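Long-range contacts in short chain dehydrogenase (A0QTM2 homolog) (Mycobacterium thermoresistibile, PDB 3SC4), which probably catalyses an NAD(P)-dependent oxidation or reduction, as a member of the short-chain dehydrogenase family with a Rossmann-type fold: residues B[74-84]-B[123-134]; B[7-17]-B[91-101]. All coordinates share one frame; numbering follows the deposited sequence.

Interaction 1: B[74-84]-B[123-134]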
loop_
_atom_site.group_PDB
_atom_site.type_symbol
_atom_site.label_atom_id
_atom_site.label_comp_id
_atom_site.label_asym_id
_atom_site.label_seq_id
_atom_site.Cartn_x
_atom_site.Cartn_y
_atom_site.Cartn_z
ATOM N N ILE B 74 -16.316 7.868 4.326
ATOM C CA ILE B 74 -15.636 6.588 4.049
ATOM C C ILE B 74 -14.467 6.299 5.008
ATOM O O ILE B 74 -13.995 5.176 5.079
ATOM C CB ILE B 74 -15.066 6.602 2.625
ATOM C CG1 ILE B 74 -14.492 5.256 2.208
ATOM C CG2 ILE B 74 -13.954 7.679 2.507
ATOM C CD1 ILE B 74 -14.100 5.231 0.704
ATOM N N ARG B 75 -13.977 7.332 5.694
ATOM C CA ARG B 75 -12.904 7.165 6.662
ATOM C C ARG B 75 -13.436 6.744 8.018
ATOM O O ARG B 75 -12.661 6.385 8.889
ATOM C CB ARG B 75 -12.075 8.445 6.787
ATOM C CG ARG B 75 -11.012 8.590 5.701
ATOM C CD ARG B 75 -10.461 10.004 5.668
ATOM N NE ARG B 75 -11.520 11.011 5.698
ATOM C CZ ARG B 75 -11.327 12.273 6.064
ATOM N NH1 ARG B 75 -10.117 12.678 6.434
ATOM N NH2 ARG B 75 -12.332 13.130 6.071
ATOM N N ASP B 76 -14.761 6.772 8.191
ATOM C CA ASP B 76 -15.400 6.329 9.432
ATOM C C ASP B 76 -16.031 4.980 9.136
ATOM O O ASP B 76 -16.953 4.877 8.326
ATOM C CB ASP B 76 -16.426 7.374 9.889
ATOM C CG ASP B 76 -17.233 6.953 11.111
ATOM O OD1 ASP B 76 -17.127 5.807 11.577
ATOM O OD2 ASP B 76 -18.017 7.799 11.597
ATOM N N GLY B 77 -15.511 3.951 9.786
ATOM C CA GLY B 77 -15.886 2.577 9.502
ATOM C C GLY B 77 -17.325 2.268 9.847
ATOM O O GLY B 77 -17.977 1.458 9.181
ATOM N N ASP B 78 -17.824 2.915 10.894
ATOM C CA ASP B 78 -19.222 2.761 11.282
ATOM C C ASP B 78 -20.128 3.379 10.227
ATOM O O ASP B 78 -21.129 2.776 9.860
ATOM C CB ASP B 78 -19.469 3.354 12.677
ATOM C CG ASP B 78 -18.715 2.585 13.787
ATOM O OD1 ASP B 78 -18.543 1.360 13.659
ATOM O OD2 ASP B 78 -18.293 3.200 14.790
ATOM N N ALA B 79 -19.749 4.552 9.710
ATOM C CA ALA B 79 -20.546 5.214 8.673
ATOM C C ALA B 79 -20.600 4.344 7.432
ATOM O O ALA B 79 -21.653 4.256 6.783
ATOM C CB ALA B 79 -20.019 6.636 8.335
ATOM N N VAL B 80 -19.486 3.671 7.129
ATOM C CA VAL B 80 -19.454 2.758 6.003
ATOM C C VAL B 80 -20.416 1.606 6.239
ATOM O O VAL B 80 -21.240 1.284 5.356
ATOM C CB VAL B 80 -18.018 2.245 5.705
ATOM C CG1 VAL B 80 -18.050 1.091 4.700
ATOM C CG2 VAL B 80 -17.176 3.378 5.168
ATOM N N ALA B 81 -20.342 1.001 7.423
ATOM C CA ALA B 81 -21.246 -0.109 7.772
ATOM C C ALA B 81 -22.694 0.346 7.673
ATOM O O ALA B 81 -23.538 -0.376 7.135
ATOM C CB ALA B 81 -20.959 -0.645 9.180
ATOM N N ALA B 82 -22.980 1.539 8.188
ATOM C CA ALA B 82 -24.346 2.069 8.161
ATOM C C ALA B 82 -24.807 2.317 6.730
ATOM O O ALA B 82 -25.954 2.020 6.398
ATOM C CB ALA B 82 -24.476 3.340 9.007
ATOM N N ALA B 83 -23.917 2.795 5.860
ATOM C CA ALA B 83 -24.318 3.006 4.465
ATOM C C ALA B 83 -24.615 1.677 3.748
ATOM O O ALA B 83 -25.561 1.574 2.964
ATOM C CB ALA B 83 -23.299 3.792 3.735
ATOM N N VAL B 84 -23.835 0.646 4.034
ATOM C CA VAL B 84 -24.076 -0.657 3.395
ATOM C C VAL B 84 -25.391 -1.308 3.889
ATOM O O VAL B 84 -26.225 -1.746 3.075
ATOM C CB VAL B 84 -22.857 -1.589 3.570
ATOM C CG1 VAL B 84 -23.236 -3.045 3.309
ATOM C CG2 VAL B 84 -21.736 -1.112 2.657
ATOM N N ILE B 123 -8.836 7.446 2.559
ATOM C CA ILE B 123 -9.929 7.308 1.638
ATOM C C ILE B 123 -9.694 6.142 0.672
ATOM O O ILE B 123 -10.622 5.413 0.350
ATOM C CB ILE B 123 -10.155 8.605 0.853
ATOM C CG1 ILE B 123 -10.675 9.697 1.803
ATOM C CG2 ILE B 123 -11.146 8.369 -0.224
ATOM C CD1 ILE B 123 -10.780 11.102 1.181
ATOM N N GLN B 124 -8.468 5.950 0.226
ATOM C CA GLN B 124 -8.213 5.016 -0.872
ATOM C C GLN B 124 -7.808 3.600 -0.452
ATOM O O GLN B 124 -8.331 2.617 -0.996
ATOM C CB GLN B 124 -7.189 5.612 -1.863
ATOM C CG GLN B 124 -7.834 6.648 -2.764
ATOM C CD GLN B 124 -6.890 7.663 -3.415
ATOM O OE1 GLN B 124 -7.138 8.093 -4.556
ATOM N NE2 GLN B 124 -5.853 8.086 -2.691
ATOM N N VAL B 125 -6.868 3.486 0.474
ATOM C CA VAL B 125 -6.371 2.175 0.869
ATOM C C VAL B 125 -7.289 1.650 1.941
ATOM O O VAL B 125 -7.915 0.630 1.768
ATOM C CB VAL B 125 -4.960 2.234 1.401
ATOM C CG1 VAL B 125 -4.471 0.840 1.701
ATOM C CG2 VAL B 125 -4.047 2.965 0.394
ATOM N N ARG B 126 -7.411 2.389 3.025
ATOM C CA ARG B 126 -8.308 2.010 4.099
ATOM C C ARG B 126 -9.761 1.999 3.614
ATOM O O ARG B 126 -10.506 1.058 3.879
ATOM C CB ARG B 126 -8.128 2.958 5.270
ATOM C CG ARG B 126 -8.834 2.494 6.530
ATOM C CD ARG B 126 -8.538 3.412 7.701
ATOM N NE ARG B 126 -9.221 3.039 8.945
ATOM C CZ ARG B 126 -10.397 3.518 9.349
ATOM N NH1 ARG B 126 -11.086 4.351 8.579
ATOM N NH2 ARG B 126 -10.911 3.144 10.530
ATOM N N GLY B 127 -10.151 3.035 2.884
ATOM C CA GLY B 127 -11.505 3.130 2.371
ATOM C C GLY B 127 -11.899 1.988 1.449
ATOM O O GLY B 127 -13.002 1.422 1.577
ATOM N N THR B 128 -11.019 1.630 0.518
ATOM C CA THR B 128 -11.328 0.521 -0.390
ATOM C C THR B 128 -11.483 -0.772 0.398
ATOM O O THR B 128 -12.348 -1.600 0.072
ATOM C CB THR B 128 -10.269 0.375 -1.483
ATOM O OG1 THR B 128 -10.297 1.552 -2.308
ATOM C CG2 THR B 128 -10.506 -0.883 -2.337
ATOM N N TYR B 129 -10.660 -0.926 1.438
ATOM C CA TYR B 129 -10.722 -2.086 2.306
ATOM C C TYR B 129 -12.077 -2.112 3.054
ATOM O O TYR B 129 -12.816 -3.094 2.982
ATOM C CB TYR B 129 -9.545 -2.056 3.286
ATOM C CG TYR B 129 -9.442 -3.274 4.183
ATOM C CD1 TYR B 129 -8.779 -4.412 3.759
ATOM C CD2 TYR B 129 -9.998 -3.284 5.451
ATOM C CE1 TYR B 129 -8.672 -5.516 4.575
ATOM C CE2 TYR B 129 -9.913 -4.408 6.267
ATOM C CZ TYR B 129 -9.241 -5.514 5.813
ATOM O OH TYR B 129 -9.137 -6.633 6.583
ATOM N N ALA B 130 -12.407 -1.023 3.746
ATOM C CA ALA B 130 -13.635 -0.964 4.568
ATOM C C ALA B 130 -14.913 -1.136 3.723
ATOM O O ALA B 130 -15.789 -1.935 4.047
ATOM C CB ALA B 130 -13.680 0.349 5.358
ATOM N N VAL B 131 -15.000 -0.395 2.630
ATOM C CA VAL B 131 -16.145 -0.508 1.741
ATOM C C VAL B 131 -16.277 -1.936 1.187
ATOM O O VAL B 131 -17.380 -2.499 1.216
ATOM C CB VAL B 131 -16.049 0.511 0.574
ATOM C CG1 VAL B 131 -16.946 0.121 -0.591
ATOM C CG2 VAL B 131 -16.383 1.920 1.070
ATOM N N SER B 132 -15.166 -2.512 0.696
ATOM C CA SER B 132 -15.197 -3.841 0.107
ATOM C C SER B 132 -15.559 -4.877 1.153
ATOM O O SER B 132 -16.388 -5.718 0.913
ATOM C CB SER B 132 -13.862 -4.217 -0.563
ATOM O OG SER B 132 -13.532 -3.371 -1.676
ATOM N N GLN B 133 -14.951 -4.797 2.330
ATOM C CA GLN B 133 -15.206 -5.740 3.393
ATOM C C GLN B 133 -16.654 -5.719 3.786
ATOM O O GLN B 133 -17.276 -6.767 4.043
ATOM C CB GLN B 133 -14.372 -5.388 4.618
ATOM C CG GLN B 133 -14.584 -6.296 5.836
ATOM C CD GLN B 133 -13.851 -5.754 7.050
ATOM O OE1 GLN B 133 -14.199 -4.692 7.568
ATOM N NE2 GLN B 133 -12.816 -6.463 7.495
ATOM N N SER B 134 -17.198 -4.523 3.873
ATOM C CA SER B 134 -18.550 -4.395 4.365
ATOM C C SER B 134 -19.555 -4.893 3.318
ATOM O O SER B 134 -20.590 -5.457 3.677
ATOM C CB SER B 134 -18.818 -2.958 4.792
ATOM O OG SER B 134 -20.161 -2.799 5.144
HETATM O O HOH W 1 -13.335 3.813 12.000
#

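Interaction 2: B[7-17]-B[91-101]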
loop_
_atom_site.group_PDB
_atom_site.type_symbol
_atom_site.label_atom_id
_atom_site.label_comp_id
_atom_site.label_asym_id
_atom_site.label_seq_id
_atom_site.Cartn_x
_atom_site.Cartn_y
_atom_site.Cartn_z
ATOM N N LEU B 7 -27.628 -5.245 -16.702
ATOM C CA LEU B 7 -27.585 -5.059 -15.254
ATOM C C LEU B 7 -28.965 -4.724 -14.700
ATOM O O LEU B 7 -29.100 -4.092 -13.649
ATOM C CB LEU B 7 -26.571 -3.966 -14.906
ATOM C CG LEU B 7 -25.177 -4.202 -15.489
ATOM C CD1 LEU B 7 -24.335 -2.994 -15.282
ATOM C CD2 LEU B 7 -24.533 -5.442 -14.864
ATOM N N ARG B 8 -29.997 -5.176 -15.407
ATOM C CA ARG B 8 -31.373 -4.879 -15.037
ATOM C C ARG B 8 -31.661 -5.527 -13.690
ATOM O O ARG B 8 -31.331 -6.695 -13.484
ATOM C CB ARG B 8 -32.336 -5.404 -16.110
ATOM C CG ARG B 8 -33.758 -4.819 -16.045
ATOM C CD ARG B 8 -34.375 -4.879 -17.435
ATOM N NE ARG B 8 -35.719 -4.307 -17.528
ATOM C CZ ARG B 8 -36.005 -3.006 -17.651
ATOM N NH1 ARG B 8 -35.041 -2.082 -17.677
ATOM N NH2 ARG B 8 -37.281 -2.627 -17.749
ATOM N N GLY B 9 -32.233 -4.751 -12.770
ATOM C CA GLY B 9 -32.580 -5.254 -11.437
ATOM C C GLY B 9 -31.407 -5.501 -10.498
ATOM O O GLY B 9 -31.583 -6.029 -9.394
ATOM N N LYS B 10 -30.208 -5.117 -10.921
ATOM C CA LYS B 10 -29.035 -5.338 -10.117
ATOM C C LYS B 10 -28.769 -4.101 -9.257
ATOM O O LYS B 10 -29.245 -3.002 -9.571
ATOM C CB LYS B 10 -27.857 -5.707 -11.017
ATOM C CG LYS B 10 -28.144 -6.981 -11.839
ATOM C CD LYS B 10 -27.023 -8.044 -11.764
ATOM C CE LYS B 10 -27.454 -9.407 -12.350
ATOM N NZ LYS B 10 -28.602 -10.038 -11.588
ATOM N N THR B 11 -28.049 -4.295 -8.153
ATOM C CA THR B 11 -27.782 -3.230 -7.207
ATOM C C THR B 11 -26.300 -2.910 -7.123
ATOM O O THR B 11 -25.500 -3.798 -6.888
ATOM C CB THR B 11 -28.283 -3.625 -5.828
ATOM O OG1 THR B 11 -29.709 -3.721 -5.871
ATOM C CG2 THR B 11 -27.896 -2.581 -4.792
ATOM N N MET B 12 -25.949 -1.636 -7.301
ATOM C CA MET B 12 -24.572 -1.149 -7.131
ATOM C C MET B 12 -24.367 -0.279 -5.894
ATOM O O MET B 12 -25.170 0.605 -5.611
ATOM C CB MET B 12 -24.147 -0.326 -8.338
ATOM C CG MET B 12 -22.759 0.305 -8.200
ATOM S SD MET B 12 -22.042 0.715 -9.801
ATOM C CE MET B 12 -22.853 2.236 -10.184
ATOM N N PHE B 13 -23.269 -0.527 -5.181
ATOM C CA PHE B 13 -22.777 0.363 -4.137
ATOM C C PHE B 13 -21.515 1.065 -4.640
ATOM O O PHE B 13 -20.531 0.411 -4.960
ATOM C CB PHE B 13 -22.450 -0.414 -2.871
ATOM C CG PHE B 13 -22.152 0.477 -1.682
ATOM C CD1 PHE B 13 -23.179 0.913 -0.840
ATOM C CD2 PHE B 13 -20.856 0.887 -1.412
ATOM C CE1 PHE B 13 -22.909 1.725 0.242
ATOM C CE2 PHE B 13 -20.581 1.713 -0.339
ATOM C CZ PHE B 13 -21.616 2.122 0.506
ATOM N N ILE B 14 -21.528 2.385 -4.694
ATOM C CA ILE B 14 -20.391 3.114 -5.227
ATOM C C ILE B 14 -19.941 4.208 -4.259
ATOM O O ILE B 14 -20.758 4.977 -3.753
ATOM C CB ILE B 14 -20.675 3.667 -6.657
ATOM C CG1 ILE B 14 -19.425 4.329 -7.236
ATOM C CG2 ILE B 14 -21.850 4.616 -6.676
ATOM C CD1 ILE B 14 -19.582 4.763 -8.687
ATOM N N SER B 15 -18.643 4.202 -3.948
ATOM C CA SER B 15 -18.026 5.269 -3.186
ATOM C C SER B 15 -17.691 6.365 -4.180
ATOM O O SER B 15 -17.164 6.119 -5.282
ATOM C CB SER B 15 -16.763 4.816 -2.464
ATOM O OG SER B 15 -15.728 4.532 -3.395
ATOM N N GLY B 16 -17.964 7.575 -3.720
ATOM C CA GLY B 16 -18.066 8.729 -4.575
ATOM C C GLY B 16 -19.391 8.646 -5.300
ATOM O O GLY B 16 -20.439 8.323 -4.719
ATOM N N GLY B 17 -19.323 8.919 -6.588
ATOM C CA GLY B 17 -20.466 8.754 -7.420
ATOM C C GLY B 17 -21.125 10.061 -7.742
ATOM O O GLY B 17 -21.948 10.108 -8.640
ATOM N N PHE B 91 -32.594 -2.187 -0.867
ATOM C CA PHE B 91 -32.533 -2.911 -2.162
ATOM C C PHE B 91 -32.369 -4.422 -2.068
ATOM O O PHE B 91 -32.531 -5.124 -3.069
ATOM C CB PHE B 91 -31.405 -2.359 -3.047
ATOM C CG PHE B 91 -31.621 -0.951 -3.496
ATOM C CD1 PHE B 91 -32.773 -0.597 -4.175
ATOM C CD2 PHE B 91 -30.674 0.020 -3.246
ATOM C CE1 PHE B 91 -32.967 0.697 -4.587
ATOM C CE2 PHE B 91 -30.855 1.321 -3.664
ATOM C CZ PHE B 91 -32.004 1.662 -4.328
ATOM N N GLY B 92 -32.002 -4.922 -0.897
ATOM C CA GLY B 92 -32.055 -6.357 -0.641
ATOM C C GLY B 92 -30.794 -7.155 -0.921
ATOM O O GLY B 92 -30.821 -8.387 -0.761
ATOM N N GLY B 93 -29.688 -6.502 -1.298
ATOM C CA GLY B 93 -28.486 -7.256 -1.671
ATOM C C GLY B 93 -27.595 -6.464 -2.608
ATOM O O GLY B 93 -28.055 -5.498 -3.233
ATOM N N ILE B 94 -26.320 -6.843 -2.701
ATOM C CA ILE B 94 -25.375 -6.049 -3.455
ATOM C C ILE B 94 -24.710 -6.878 -4.544
ATOM O O ILE B 94 -24.047 -7.869 -4.278
ATOM C CB ILE B 94 -24.324 -5.383 -2.540
ATOM C CG1 ILE B 94 -25.022 -4.391 -1.603
ATOM C CG2 ILE B 94 -23.220 -4.651 -3.380
ATOM C CD1 ILE B 94 -24.148 -3.867 -0.494
ATOM N N ASP B 95 -24.889 -6.439 -5.776
ATOM C CA ASP B 95 -24.315 -7.113 -6.922
ATOM C C ASP B 95 -22.965 -6.550 -7.305
ATOM O O ASP B 95 -22.096 -7.300 -7.737
ATOM C CB ASP B 95 -25.263 -6.968 -8.109
ATOM C CG ASP B 95 -26.521 -7.777 -7.933
ATOM O OD1 ASP B 95 -26.386 -9.022 -7.902
ATOM O OD2 ASP B 95 -27.625 -7.177 -7.809
ATOM N N ILE B 96 -22.829 -5.224 -7.179
ATOM C CA ILE B 96 -21.690 -4.493 -7.658
ATOM C C ILE B 96 -21.189 -3.506 -6.583
ATOM O O ILE B 96 -21.964 -2.747 -6.002
ATOM C CB ILE B 96 -22.055 -3.719 -8.925
ATOM C CG1 ILE B 96 -22.594 -4.676 -9.979
ATOM C CG2 ILE B 96 -20.819 -2.919 -9.472
ATOM C CD1 ILE B 96 -23.277 -3.969 -11.102
ATOM N N CYS B 97 -19.890 -3.574 -6.298
ATOM C CA CYS B 97 -19.221 -2.642 -5.422
ATOM C C CYS B 97 -18.157 -1.929 -6.243
ATOM O O CYS B 97 -17.246 -2.575 -6.755
ATOM C CB CYS B 97 -18.556 -3.401 -4.288
ATOM S SG CYS B 97 -17.594 -2.340 -3.183
ATOM N N VAL B 98 -18.299 -0.621 -6.421
ATOM C CA VAL B 98 -17.293 0.152 -7.131
ATOM C C VAL B 98 -16.578 1.058 -6.152
ATOM O O VAL B 98 -17.190 1.894 -5.536
ATOM C CB VAL B 98 -17.890 1.013 -8.239
ATOM C CG1 VAL B 98 -16.825 1.932 -8.805
ATOM C CG2 VAL B 98 -18.489 0.135 -9.324
ATOM N N ASN B 99 -15.272 0.872 -6.021
ATOM C CA ASN B 99 -14.432 1.733 -5.201
ATOM C C ASN B 99 -13.849 2.837 -6.059
ATOM O O ASN B 99 -12.844 2.639 -6.753
ATOM C CB ASN B 99 -13.307 0.931 -4.534
ATOM C CG ASN B 99 -13.834 -0.104 -3.574
ATOM O OD1 ASN B 99 -14.470 0.233 -2.589
ATOM N ND2 ASN B 99 -13.578 -1.366 -3.861
ATOM N N ASN B 100 -14.514 3.991 -6.017
ATOM C CA ASN B 100 -14.119 5.163 -6.812
ATOM C C ASN B 100 -13.647 6.364 -5.974
ATOM O O ASN B 100 -12.941 7.183 -6.478
ATOM C CB ASN B 100 -15.275 5.558 -7.750
ATOM C CG ASN B 100 -15.129 6.988 -8.330
ATOM O OD1 ASN B 100 -14.194 7.271 -9.094
ATOM N ND2 ASN B 100 -16.054 7.889 -7.942
ATOM N N ALA B 101 -14.008 6.460 -4.708
ATOM C CA ALA B 101 -13.573 7.588 -3.875
ATOM C C ALA B 101 -12.065 7.739 -3.967
ATOM O O ALA B 101 -11.333 6.751 -3.927
ATOM C CB ALA B 101 -13.983 7.390 -2.449
HETATM O O HOH W 2 -14.246 2.856 -2.010
#

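Interaction 1: B[74-84]-B[123-134]
I74 lies across helix 123-134 where G127 leaves room for it. Its chain is fully extended, with CG1 anti to the backbone N, and this carries CG1 to 3.7 Å from G127 CA and CD1 to 3.5 Å from I123 O. The branch methyl CG2 meets I123, with CG2 of I74 3.9 Å from I123 CG1, and the two isoleucines cross at about a right angle. V131 CG2 closes on CG1 and CD1 of I74 from one helical turn further along. In the conformer described, R75 has CG beside its own backbone N, and extension at the next bond brings CD alongside I123 CG1; the bend at chi3 then turns NE and the guanidinium.

R126 answers from the helix with a chain extended from CG to NE. Its NH1 donates to R75 O at 2.6 Å, but the N-H...O angle of 131° and a donor 47° out of the carbonyl plane show a bent bond that misses the lone pairs. A water bound to R126 NH2 also accepts from G77 N, the first helical residue, while R126 NE forms a salt bridge with D118 of the second subunit.

Further along, V80 sets CG1 over A130 and V131, 3.9 Å from V131 CA. V84 packs against S134, whose OG approaches V84 CB to 3.3 Å. The axes of helices 77-84 and 123-134, taken over these short segments, approach to 9.5 Å and cross at -36°. Neighbouring, roughly parallel helices on one face of a parallel sheet, each following a strand, are characteristic of the Rossmann fold; here the second helix, 114-135, also contributes to the dimer interface.

Interaction 2: B[7-17]-B[91-101]
M12 and I14 of strand 11-15 share one face of the sheet with I96 and V98 of strand 96-99. With CG anti to the backbone N (chi1 176°), M12 extends along the face and brings SD to 3.6 Å from V98 CG2 and against I96 CG2; the bend at chi3 turns only the terminal CE. I14 and V98 run side by side and point the same way, I14 CG1 3.8 Å from V98 CB. On the other face, F13 turns its ring away from strand 96-99, toward helix 77-91.

The parallel pairing is supported by F13 N to I96 O (2.7 Å) and V98 N to F13 O (2.9 Å), both nearly straight. At the strand starts, T11 O accepts in its carbonyl plane from both D95 N and I96 N. D95 returns a bond: its OD2 takes T11 N at 2.9 Å through the anti lone pair, and the same oxygen is salt-bridged to R142.

At the opposite end, chi1 of 68° sets S15 OG between its own N and carbonyl carbon, where it accepts from N100 N and, at 174°, from A101 N (2.9 Å). A water joins S15 OG to N99 OD1, while N99 ND2 is hydrogen-bonded to S132 OG of helix 114-135. Parallel strands leading into a glycine-bearing turn and an Asn-Asn-Ala sequence are characteristic of the Rossmann dinucleotide-binding region of short-chain dehydrogenases.

Overall arrangement
Interaction 2 supplies two central strands of the seven-stranded parallel sheet, and interaction 1 a pair of helices that packs on one face over these strands; their centres are 14 Å apart. Helix 77-91 leads into strand 96-99, which is followed by helix 114-135, so the segments of the two contacts alternate along the chain. They meet at N99: its ND2 lies 3.0 Å from S132 OG, a probable hydrogen bond, and V131 CG1 is 3.6 Å from C97 SG. F13 packs on A83, V84 and V131, bridging both helices. A glycerol, probably from the crystallisation liquor, is weakly bonded to G17 N beside the glycine turn, which by family analogy probably borders the cofactor site.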